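Local coordinates for protein PatF (PDB 4BG2) that probably belongs to the prenyltransferases of cyanobactin biosynthesis, in the patellamide pathway, and folds as a closed antiparallel β-barrel, at residues Lys219-Gly231 against Leu243-Phe257. Sequence-based numbering, arbitrary orientation.
Sequences KVNSIFREGYLFG and LFFYHSIIKDLPKYF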
ATOM      1  N   LYS A 219     -13.531  11.237 -16.216  1.00 40.26           N
ATOM      2  CA  LYS A 219     -13.983  10.702 -14.939  1.00 40.60           C
ATOM      3  C   LYS A 219     -12.859  10.768 -13.884  1.00 36.65           C
ATOM      4  O   LYS A 219     -13.108  11.161 -12.740  1.00 34.82           O
ATOM      5  CB  LYS A 219     -14.516   9.275 -15.118  1.00 43.16           C
ATOM      6  CG  LYS A 219     -14.848   8.573 -13.811  1.00 45.81           C
ATOM      7  CD  LYS A 219     -16.342   8.438 -13.597  1.00 49.87           C
ATOM      8  CE  LYS A 219     -16.679   8.282 -12.114  1.00 52.33           C
ATOM      9  NZ  LYS A 219     -16.150   9.311 -11.153  1.00 54.92           N
ATOM     10  N   VAL A 220     -11.640  10.404 -14.273  1.00 33.59           N
ATOM     11  CA  VAL A 220     -10.467  10.593 -13.401  1.00 32.62           C
ATOM     12  C   VAL A 220     -10.246  12.057 -13.046  1.00 33.57           C
ATOM     13  O   VAL A 220     -10.124  12.407 -11.865  1.00 33.20           O
ATOM     14  CB  VAL A 220      -9.172  10.045 -14.034  1.00 31.24           C
ATOM     15  CG1 VAL A 220      -7.946  10.505 -13.243  1.00 30.77           C
ATOM     16  CG2 VAL A 220      -9.223   8.525 -14.050  1.00 30.00           C
ATOM     17  N   ASN A 221     -10.237  12.914 -14.061  1.00 34.92           N
ATOM     18  CA  ASN A 221     -10.076  14.352 -13.840  1.00 37.16           C
ATOM     19  C   ASN A 221     -11.135  14.982 -12.957  1.00 37.71           C
ATOM     20  O   ASN A 221     -10.832  15.913 -12.221  1.00 38.10           O
ATOM     21  CB  ASN A 221      -9.936  15.114 -15.161  1.00 39.33           C
ATOM     22  CG  ASN A 221      -8.497  15.112 -15.651  1.00 41.04           C
ATOM     23  OD1 ASN A 221      -7.671  15.901 -15.167  1.00 42.53           O
ATOM     24  ND2 ASN A 221      -8.168  14.176 -16.548  1.00 39.64           N
ATOM     25  N   SER A 222     -12.350  14.442 -12.972  1.00 38.31           N
ATOM     26  CA  SER A 222     -13.429  15.028 -12.186  1.00 41.23           C
ATOM     27  C   SER A 222     -13.388  14.679 -10.708  1.00 40.99           C
ATOM     28  O   SER A 222     -14.012  15.374  -9.922  1.00 41.26           O
ATOM     29  CB  SER A 222     -14.795  14.663 -12.764  1.00 43.39           C
ATOM     30  OG  SER A 222     -15.157  13.360 -12.376  1.00 45.11           O
ATOM     31  N   ILE A 223     -12.658  13.621 -10.331  1.00 40.38           N
ATOM     32  CA  ILE A 223     -12.598  13.177  -8.927  1.00 40.22           C
ATOM     33  C   ILE A 223     -11.226  13.276  -8.258  1.00 38.64           C
ATOM     34  O   ILE A 223     -11.151  13.267  -7.048  1.00 36.34           O
ATOM     35  CB  ILE A 223     -13.108  11.720  -8.733  1.00 41.83           C
ATOM     36  CG1 ILE A 223     -12.280  10.749  -9.570  1.00 42.18           C
ATOM     37  CG2 ILE A 223     -14.604  11.639  -9.067  1.00 43.42           C
ATOM     38  CD1 ILE A 223     -12.557   9.281  -9.309  1.00 44.86           C
ATOM     39  N   PHE A 224     -10.143  13.376  -9.028  1.00 38.44           N
ATOM     40  CA  PHE A 224      -8.824  13.140  -8.442  1.00 38.79           C
ATOM     41  C   PHE A 224      -8.365  14.183  -7.435  1.00 40.28           C
ATOM     42  O   PHE A 224      -7.529  13.888  -6.605  1.00 39.19           O
ATOM     43  CB  PHE A 224      -7.756  12.883  -9.519  1.00 38.29           C
ATOM     44  CG  PHE A 224      -7.157  14.124 -10.112  1.00 39.69           C
ATOM     45  CD1 PHE A 224      -7.850  14.857 -11.052  1.00 41.08           C
ATOM     46  CD2 PHE A 224      -5.881  14.527  -9.754  1.00 39.70           C
ATOM     47  CE1 PHE A 224      -7.299  16.002 -11.610  1.00 44.17           C
ATOM     48  CE2 PHE A 224      -5.324  15.659 -10.299  1.00 41.63           C
ATOM     49  CZ  PHE A 224      -6.026  16.394 -11.235  1.00 44.34           C
ATOM     50  N   ARG A 225      -8.934  15.377  -7.494  1.00 43.26           N
ATOM     51  CA  ARG A 225      -8.615  16.468  -6.565  1.00 47.32           C
ATOM     52  C   ARG A 225      -9.574  16.573  -5.387  1.00 46.41           C
ATOM     53  O   ARG A 225      -9.383  17.421  -4.529  1.00 47.20           O
ATOM     54  CB  ARG A 225      -8.657  17.804  -7.298  1.00 52.45           C
ATOM     55  CG  ARG A 225      -7.656  17.924  -8.428  1.00 55.57           C
ATOM     56  CD  ARG A 225      -8.022  19.109  -9.304  1.00 63.04           C
ATOM     57  NE  ARG A 225      -6.868  19.611 -10.035  1.00 67.84           N
ATOM     58  CZ  ARG A 225      -6.927  20.525 -10.992  1.00 73.42           C
ATOM     59  NH1 ARG A 225      -8.093  21.052 -11.355  1.00 78.34           N
ATOM     60  NH2 ARG A 225      -5.808  20.908 -11.597  1.00 76.42           N
ATOM     61  N   GLU A 226     -10.592  15.720  -5.354  1.00 46.45           N
ATOM     62  CA  GLU A 226     -11.611  15.725  -4.292  1.00 48.63           C
ATOM     63  C   GLU A 226     -11.172  15.146  -2.941  1.00 46.97           C
ATOM     64  O   GLU A 226     -11.757  15.475  -1.909  1.00 46.80           O
ATOM     65  CB  GLU A 226     -12.864  14.983  -4.765  1.00 50.08           C
ATOM     66  CG  GLU A 226     -13.568  15.702  -5.905  1.00 52.81           C
ATOM     67  CD  GLU A 226     -13.833  17.155  -5.580  1.00 55.72           C
ATOM     68  OE1 GLU A 226     -14.541  17.426  -4.585  1.00 58.53           O
ATOM     69  OE2 GLU A 226     -13.314  18.024  -6.314  1.00 59.03           O
ATOM     70  N   GLY A 227     -10.178  14.263  -2.952  1.00 44.67           N
ATOM     71  CA  GLY A 227      -9.616  13.731  -1.713  1.00 43.60           C
ATOM     72  C   GLY A 227      -8.405  14.554  -1.338  1.00 43.86           C
ATOM     73  O   GLY A 227      -8.098  15.542  -1.990  1.00 45.15           O
ATOM     74  N   TYR A 228      -7.689  14.143  -0.307  1.00 42.14           N
ATOM     75  CA  TYR A 228      -6.504  14.893   0.104  1.00 41.77           C
ATOM     76  C   TYR A 228      -5.245  14.464  -0.664  1.00 38.00           C
ATOM     77  O   TYR A 228      -4.245  15.177  -0.669  1.00 39.04           O
ATOM     78  CB  TYR A 228      -6.281  14.795   1.615  1.00 41.82           C
ATOM     79  CG  TYR A 228      -5.830  13.448   2.126  1.00 41.25           C
ATOM     80  CD1 TYR A 228      -4.469  13.104   2.169  1.00 41.25           C
ATOM     81  CD2 TYR A 228      -6.749  12.524   2.610  1.00 40.85           C
ATOM     82  CE1 TYR A 228      -4.048  11.864   2.652  1.00 39.29           C
ATOM     83  CE2 TYR A 228      -6.332  11.292   3.105  1.00 40.21           C
ATOM     84  CZ  TYR A 228      -4.980  10.973   3.122  1.00 39.19           C
ATOM     85  OH  TYR A 228      -4.560   9.753   3.606  1.00 40.70           O
ATOM     86  N   LEU A 229      -5.293  13.313  -1.317  1.00 35.26           N
ATOM     87  CA  LEU A 229      -4.128  12.828  -2.054  1.00 32.87           C
ATOM     88  C   LEU A 229      -4.590  12.015  -3.217  1.00 29.62           C
ATOM     89  O   LEU A 229      -5.580  11.306  -3.136  1.00 29.72           O
ATOM     90  CB  LEU A 229      -3.202  11.997  -1.128  1.00 33.05           C
ATOM     91  CG  LEU A 229      -1.803  11.541  -1.608  1.00 34.86           C
ATOM     92  CD1 LEU A 229      -0.917  12.693  -2.045  1.00 36.09           C
ATOM     93  CD2 LEU A 229      -1.086  10.758  -0.505  1.00 36.48           C
ATOM     94  N   PHE A 230      -3.842  12.086  -4.303  1.00 29.06           N
ATOM     95  CA  PHE A 230      -4.082  11.268  -5.483  1.00 28.54           C
ATOM     96  C   PHE A 230      -2.761  10.622  -5.835  1.00 27.50           C
ATOM     97  O   PHE A 230      -1.707  11.285  -5.787  1.00 28.05           O
ATOM     98  CB  PHE A 230      -4.559  12.152  -6.648  1.00 28.91           C
ATOM     99  CG  PHE A 230      -4.583  11.443  -7.984  1.00 29.74           C
ATOM    100  CD1 PHE A 230      -5.499  10.420  -8.227  1.00 29.78           C
ATOM    101  CD2 PHE A 230      -3.712  11.802  -8.989  1.00 29.89           C
ATOM    102  CE1 PHE A 230      -5.521   9.763  -9.445  1.00 29.27           C
ATOM    103  CE2 PHE A 230      -3.723  11.155 -10.201  1.00 29.79           C
ATOM    104  CZ  PHE A 230      -4.642  10.132 -10.436  1.00 29.05           C
ATOM    105  N   GLY A 231      -2.800   9.348  -6.179  1.00 27.31           N
ATOM    106  CA  GLY A 231      -1.584   8.624  -6.571  1.00 26.56           C
ATOM    107  C   GLY A 231      -1.851   7.652  -7.693  1.00 26.13           C
ATOM    108  O   GLY A 231      -2.978   7.255  -7.937  1.00 26.65           O
ATOM    109  N   LEU A 243      -4.771   3.590  -9.952  1.00 24.62           N
ATOM    110  CA  LEU A 243      -4.949   4.931  -9.424  1.00 25.34           C
ATOM    111  C   LEU A 243      -5.443   4.805  -8.026  1.00 24.36           C
ATOM    112  O   LEU A 243      -6.241   3.936  -7.754  1.00 25.50           O
ATOM    113  CB  LEU A 243      -5.964   5.745 -10.257  1.00 26.63           C
ATOM    114  CG  LEU A 243      -5.782   5.740 -11.773  1.00 27.99           C
ATOM    115  CD1 LEU A 243      -6.823   6.634 -12.463  1.00 29.64           C
ATOM    116  CD2 LEU A 243      -4.376   6.188 -12.167  1.00 29.04           C
ATOM    117  N   PHE A 244      -4.964   5.659  -7.134  1.00 24.55           N
ATOM    118  CA  PHE A 244      -5.359   5.617  -5.745  1.00 27.10           C
ATOM    119  C   PHE A 244      -5.988   6.971  -5.442  1.00 26.73           C
ATOM    120  O   PHE A 244      -5.393   7.995  -5.734  1.00 26.06           O
ATOM    121  CB  PHE A 244      -4.137   5.447  -4.822  1.00 28.77           C
ATOM    122  CG  PHE A 244      -3.737   4.039  -4.567  1.00 33.99           C
ATOM    123  CD1 PHE A 244      -3.242   3.235  -5.592  1.00 38.25           C
ATOM    124  CD2 PHE A 244      -3.731   3.523  -3.255  1.00 35.45           C
ATOM    125  CE1 PHE A 244      -2.821   1.919  -5.320  1.00 38.36           C
ATOM    126  CE2 PHE A 244      -3.306   2.235  -2.995  1.00 36.28           C
ATOM    127  CZ  PHE A 244      -2.843   1.429  -4.029  1.00 36.71           C
ATOM    128  N   PHE A 245      -7.143   6.950  -4.786  1.00 26.51           N
ATOM    129  CA  PHE A 245      -7.828   8.159  -4.355  1.00 28.04           C
ATOM    130  C   PHE A 245      -7.980   8.113  -2.834  1.00 28.84           C
ATOM    131  O   PHE A 245      -8.782   7.331  -2.349  1.00 28.93           O
ATOM    132  CB  PHE A 245      -9.194   8.232  -5.028  1.00 28.50           C
ATOM    133  CG  PHE A 245      -9.126   8.144  -6.520  1.00 28.65           C
ATOM    134  CD1 PHE A 245      -8.895   9.287  -7.283  1.00 29.75           C
ATOM    135  CD2 PHE A 245      -9.273   6.932  -7.161  1.00 27.50           C
ATOM    136  CE1 PHE A 245      -8.825   9.209  -8.660  1.00 31.71           C
ATOM    137  CE2 PHE A 245      -9.199   6.845  -8.532  1.00 28.49           C
ATOM    138  CZ  PHE A 245      -8.970   7.982  -9.286  1.00 30.47           C
ATOM    139  N   TYR A 246      -7.220   8.948  -2.112  1.00 29.71           N
ATOM    140  CA  TYR A 246      -7.216   8.977  -0.643  1.00 31.44           C
ATOM    141  C   TYR A 246      -8.200  10.011  -0.087  1.00 32.97           C
ATOM    142  O   TYR A 246      -8.205  11.156  -0.510  1.00 31.95           O
ATOM    143  CB  TYR A 246      -5.794   9.232  -0.086  1.00 33.40           C
ATOM    144  CG  TYR A 246      -4.963   7.937   0.148  1.00 34.70           C
ATOM    145  CD1 TYR A 246      -5.046   7.256   1.381  1.00 38.38           C
ATOM    146  CD2 TYR A 246      -4.121   7.405  -0.821  1.00 35.31           C
ATOM    147  CE1 TYR A 246      -4.321   6.087   1.630  1.00 37.58           C
ATOM    148  CE2 TYR A 246      -3.386   6.224  -0.578  1.00 36.08           C
ATOM    149  CZ  TYR A 246      -3.502   5.567   0.649  1.00 37.57           C
ATOM    150  OH  TYR A 246      -2.800   4.389   0.941  1.00 39.90           O
ATOM    151  N   HIS A 247      -9.031   9.588   0.861  1.00 34.16           N
ATOM    152  CA  HIS A 247     -10.012  10.454   1.510  1.00 36.93           C
ATOM    153  C   HIS A 247      -9.953  10.325   3.022  1.00 38.90           C
ATOM    154  O   HIS A 247      -9.817   9.219   3.557  1.00 37.82           O
ATOM    155  CB  HIS A 247     -11.417  10.088   1.053  1.00 37.14           C
ATOM    156  CG  HIS A 247     -11.692  10.455  -0.364  1.00 38.19           C
ATOM    157  ND1 HIS A 247     -12.295  11.641  -0.719  1.00 39.10           N
ATOM    158  CD2 HIS A 247     -11.426   9.800  -1.519  1.00 37.28           C
ATOM    159  CE1 HIS A 247     -12.399  11.695  -2.036  1.00 40.62           C
ATOM    160  NE2 HIS A 247     -11.877  10.592  -2.544  1.00 37.95           N
ATOM    161  N   SER A 248     -10.079  11.459   3.706  1.00 40.18           N
ATOM    162  CA  SER A 248     -10.058  11.474   5.153  1.00 43.36           C
ATOM    163  C   SER A 248     -11.475  11.479   5.731  1.00 46.64           C
ATOM    164  O   SER A 248     -11.642  11.268   6.910  1.00 49.04           O
ATOM    165  CB  SER A 248      -9.258  12.678   5.663  1.00 43.24           C
ATOM    166  OG  SER A 248      -9.850  13.876   5.225  1.00 43.40           O
ATOM    167  N   ILE A 249     -12.481  11.697   4.890  1.00 49.53           N
ATOM    168  CA  ILE A 249     -13.874  11.633   5.310  1.00 53.01           C
ATOM    169  C   ILE A 249     -14.567  10.507   4.553  1.00 52.70           C
ATOM    170  O   ILE A 249     -14.862  10.615   3.360  1.00 52.91           O
ATOM    171  CB  ILE A 249     -14.622  12.965   5.078  1.00 56.67           C
ATOM    172  CG1 ILE A 249     -13.714  14.156   5.428  1.00 58.53           C
ATOM    173  CG2 ILE A 249     -15.900  13.001   5.918  1.00 58.94           C
ATOM    174  CD1 ILE A 249     -14.341  15.515   5.179  1.00 62.07           C
ATOM    175  N   ILE A 250     -14.847   9.430   5.273  1.00 53.21           N
ATOM    176  CA  ILE A 250     -15.403   8.216   4.687  1.00 52.62           C
ATOM    177  C   ILE A 250     -16.721   8.462   3.950  1.00 51.28           C
ATOM    178  O   ILE A 250     -16.944   7.904   2.875  1.00 49.79           O
ATOM    179  CB  ILE A 250     -15.591   7.123   5.757  1.00 52.65           C
ATOM    180  CG1 ILE A 250     -14.227   6.735   6.330  1.00 51.41           C
ATOM    181  CG2 ILE A 250     -16.275   5.894   5.155  1.00 52.68           C
ATOM    182  CD1 ILE A 250     -14.295   5.791   7.509  1.00 52.50           C
ATOM    183  N   LYS A 251     -17.566   9.308   4.518  1.00 55.14           N
ATOM    184  CA  LYS A 251     -18.903   9.559   3.977  1.00 58.24           C
ATOM    185  C   LYS A 251     -18.883  10.259   2.620  1.00 58.18           C
ATOM    186  O   LYS A 251     -19.878  10.280   1.916  1.00 57.68           O
ATOM    187  CB  LYS A 251     -19.743  10.340   4.993  1.00 63.09           C
ATOM    188  CG  LYS A 251     -20.132   9.473   6.181  1.00 65.12           C
ATOM    189  CD  LYS A 251     -20.470  10.235   7.454  1.00 67.47           C
ATOM    190  CE  LYS A 251     -20.334   9.302   8.652  1.00 67.72           C
ATOM    191  NZ  LYS A 251     -20.856   9.897   9.909  1.00 71.93           N
ATOM    192  N   ASP A 252     -17.734  10.803   2.241  1.00 59.96           N
ATOM    193  CA  ASP A 252     -17.571  11.391   0.921  1.00 60.64           C
ATOM    194  C   ASP A 252     -17.420  10.357  -0.198  1.00 58.56           C
ATOM    195  O   ASP A 252     -17.565  10.722  -1.361  1.00 61.85           O
ATOM    196  CB  ASP A 252     -16.365  12.344   0.909  1.00 61.36           C
ATOM    197  CG  ASP A 252     -16.646  13.671   1.620  1.00 65.91           C
ATOM    198  OD1 ASP A 252     -17.831  14.056   1.794  1.00 65.53           O
ATOM    199  OD2 ASP A 252     -15.655  14.336   1.999  1.00 69.88           O
ATOM    200  N   LEU A 253     -17.122   9.091   0.114  1.00 52.24           N
ATOM    201  CA  LEU A 253     -16.882   8.109  -0.960  1.00 49.42           C
ATOM    202  C   LEU A 253     -18.064   7.931  -1.920  1.00 47.49           C
ATOM    203  O   LEU A 253     -17.863   7.936  -3.130  1.00 45.73           O
ATOM    204  CB  LEU A 253     -16.435   6.734  -0.431  1.00 47.85           C
ATOM    205  CG  LEU A 253     -15.044   6.576   0.195  1.00 47.28           C
ATOM    206  CD1 LEU A 253     -14.844   5.105   0.529  1.00 46.02           C
ATOM    207  CD2 LEU A 253     -13.905   7.083  -0.682  1.00 44.27           C
ATOM    208  N   PRO A 254     -19.293   7.753  -1.392  1.00 50.99           N
ATOM    209  CA  PRO A 254     -20.469   7.618  -2.286  1.00 51.50           C
ATOM    210  C   PRO A 254     -20.721   8.804  -3.223  1.00 53.00           C
ATOM    211  O   PRO A 254     -21.458   8.665  -4.201  1.00 53.67           O
ATOM    212  CB  PRO A 254     -21.643   7.465  -1.310  1.00 54.04           C
ATOM    213  CG  PRO A 254     -21.035   6.955  -0.051  1.00 53.58           C
ATOM    214  CD  PRO A 254     -19.661   7.556   0.024  1.00 51.34           C
ATOM    215  N   LYS A 255     -20.144   9.964  -2.917  1.00 53.69           N
ATOM    216  CA  LYS A 255     -20.213  11.110  -3.828  1.00 53.74           C
ATOM    217  C   LYS A 255     -19.421  10.854  -5.099  1.00 50.09           C
ATOM    218  O   LYS A 255     -19.759  11.394  -6.132  1.00 49.31           O
ATOM    219  CB  LYS A 255     -19.709  12.389  -3.148  1.00 56.23           C
ATOM    220  CG  LYS A 255     -20.534  12.765  -1.928  1.00 60.90           C
ATOM    221  CD  LYS A 255     -20.126  14.095  -1.312  1.00 64.47           C
ATOM    222  CE  LYS A 255     -20.821  14.271   0.033  1.00 69.25           C
ATOM    223  NZ  LYS A 255     -20.905  15.689   0.499  1.00 73.68           N
ATOM    224  N   TYR A 256     -18.378  10.023  -5.036  1.00 45.60           N
ATOM    225  CA  TYR A 256     -17.466   9.889  -6.168  1.00 44.92           C
ATOM    226  C   TYR A 256     -17.376   8.502  -6.785  1.00 43.56           C
ATOM    227  O   TYR A 256     -16.910   8.366  -7.920  1.00 43.64           O
ATOM    228  CB  TYR A 256     -16.064  10.350  -5.763  1.00 45.28           C
ATOM    229  CG  TYR A 256     -16.073  11.660  -5.021  1.00 48.10           C
ATOM    230  CD1 TYR A 256     -16.412  12.849  -5.671  1.00 50.15           C
ATOM    231  CD2 TYR A 256     -15.793  11.714  -3.661  1.00 49.82           C
ATOM    232  CE1 TYR A 256     -16.449  14.051  -4.985  1.00 52.95           C
ATOM    233  CE2 TYR A 256     -15.835  12.912  -2.969  1.00 51.39           C
ATOM    234  CZ  TYR A 256     -16.159  14.073  -3.632  1.00 53.25           C
ATOM    235  OH  TYR A 256     -16.191  15.258  -2.940  1.00 57.11           O
ATOM    236  N   PHE A 257     -17.804   7.483  -6.044  1.00 41.81           N
ATOM    237  CA  PHE A 257     -17.732   6.115  -6.504  1.00 39.09           C
ATOM    238  C   PHE A 257     -19.067   5.415  -6.285  1.00 40.61           C
ATOM    239  O   PHE A 257     -19.745   5.666  -5.287  1.00 42.37           O
ATOM    240  CB  PHE A 257     -16.652   5.360  -5.704  1.00 36.53           C
ATOM    241  CG  PHE A 257     -15.294   6.003  -5.752  1.00 34.80           C
ATOM    242  CD1 PHE A 257     -14.462   5.804  -6.843  1.00 33.79           C
ATOM    243  CD2 PHE A 257     -14.845   6.812  -4.717  1.00 34.16           C
ATOM    244  CE1 PHE A 257     -13.210   6.393  -6.889  1.00 32.59           C
ATOM    245  CE2 PHE A 257     -13.593   7.410  -4.767  1.00 33.21           C
ATOM    246  CZ  PHE A 257     -12.778   7.197  -5.855  1.00 31.55           C
TER
HETATM  247  O   HOH W   1     -10.645  11.444  -5.000  1.00 36.86           O
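Leu-243 meets Val-220 tip to tip, CD1 against CG2 at a tight 3.4 Å, where the short helix before one strand of a β-hairpin packs on the other. The hairpin, strands 229-233 and 242-247, belongs to the ten-stranded antiparallel barrel of the ABBA prenyltransferase fold. Next along, Phe-244 and Gly-231 form a doubly hydrogen-bonded pair, the amide of Phe-244 giving the shorter link (2.7 Å to Gly-231 O). Phe-245 turns to the outer, helix-covered side, alongside Phe-230, their ring planes 39° apart. Ile-223 CD1 sits over one face of the Phe-245 ring, 4.0 Å from its centroid; with CG1 between backbone N and carbonyl carbon (chi1 59°), Ile-223 sends CD1 to this ring and leaves CG2 for Tyr-256. Leu-288 of helix 285-288 touches both Ile-223 and Phe-245. Tyr-246 faces the barrel interior, where its OH bonds to Glu-51; its N reaches Leu-229 O at 3.0 Å, and its CB lies over the Tyr-228 ring. Gly-227 CA packs on the face of His-247, 3.7 Å from the ring centroid, and a side chain at Gly-227 would run into Tyr-246 O. A water donates a hydrogen bond to Ile-223 O and also bonds to His-247 NE2. After the turn, the Tyr-256 ring is held between Lys-255 CB on one face and Glu-226 CB on the other, Glu-226 CG reaching CE1 at 3.4 Å. With an alanine in place of Tyr-256, the CB and CG of Glu-226 would probably lose the ring face they lie on, leaving the carboxylate freer to swing. Last, Phe-257 meets the same Ile-223 methyl, CE1 to CD1 at 3.8 Å.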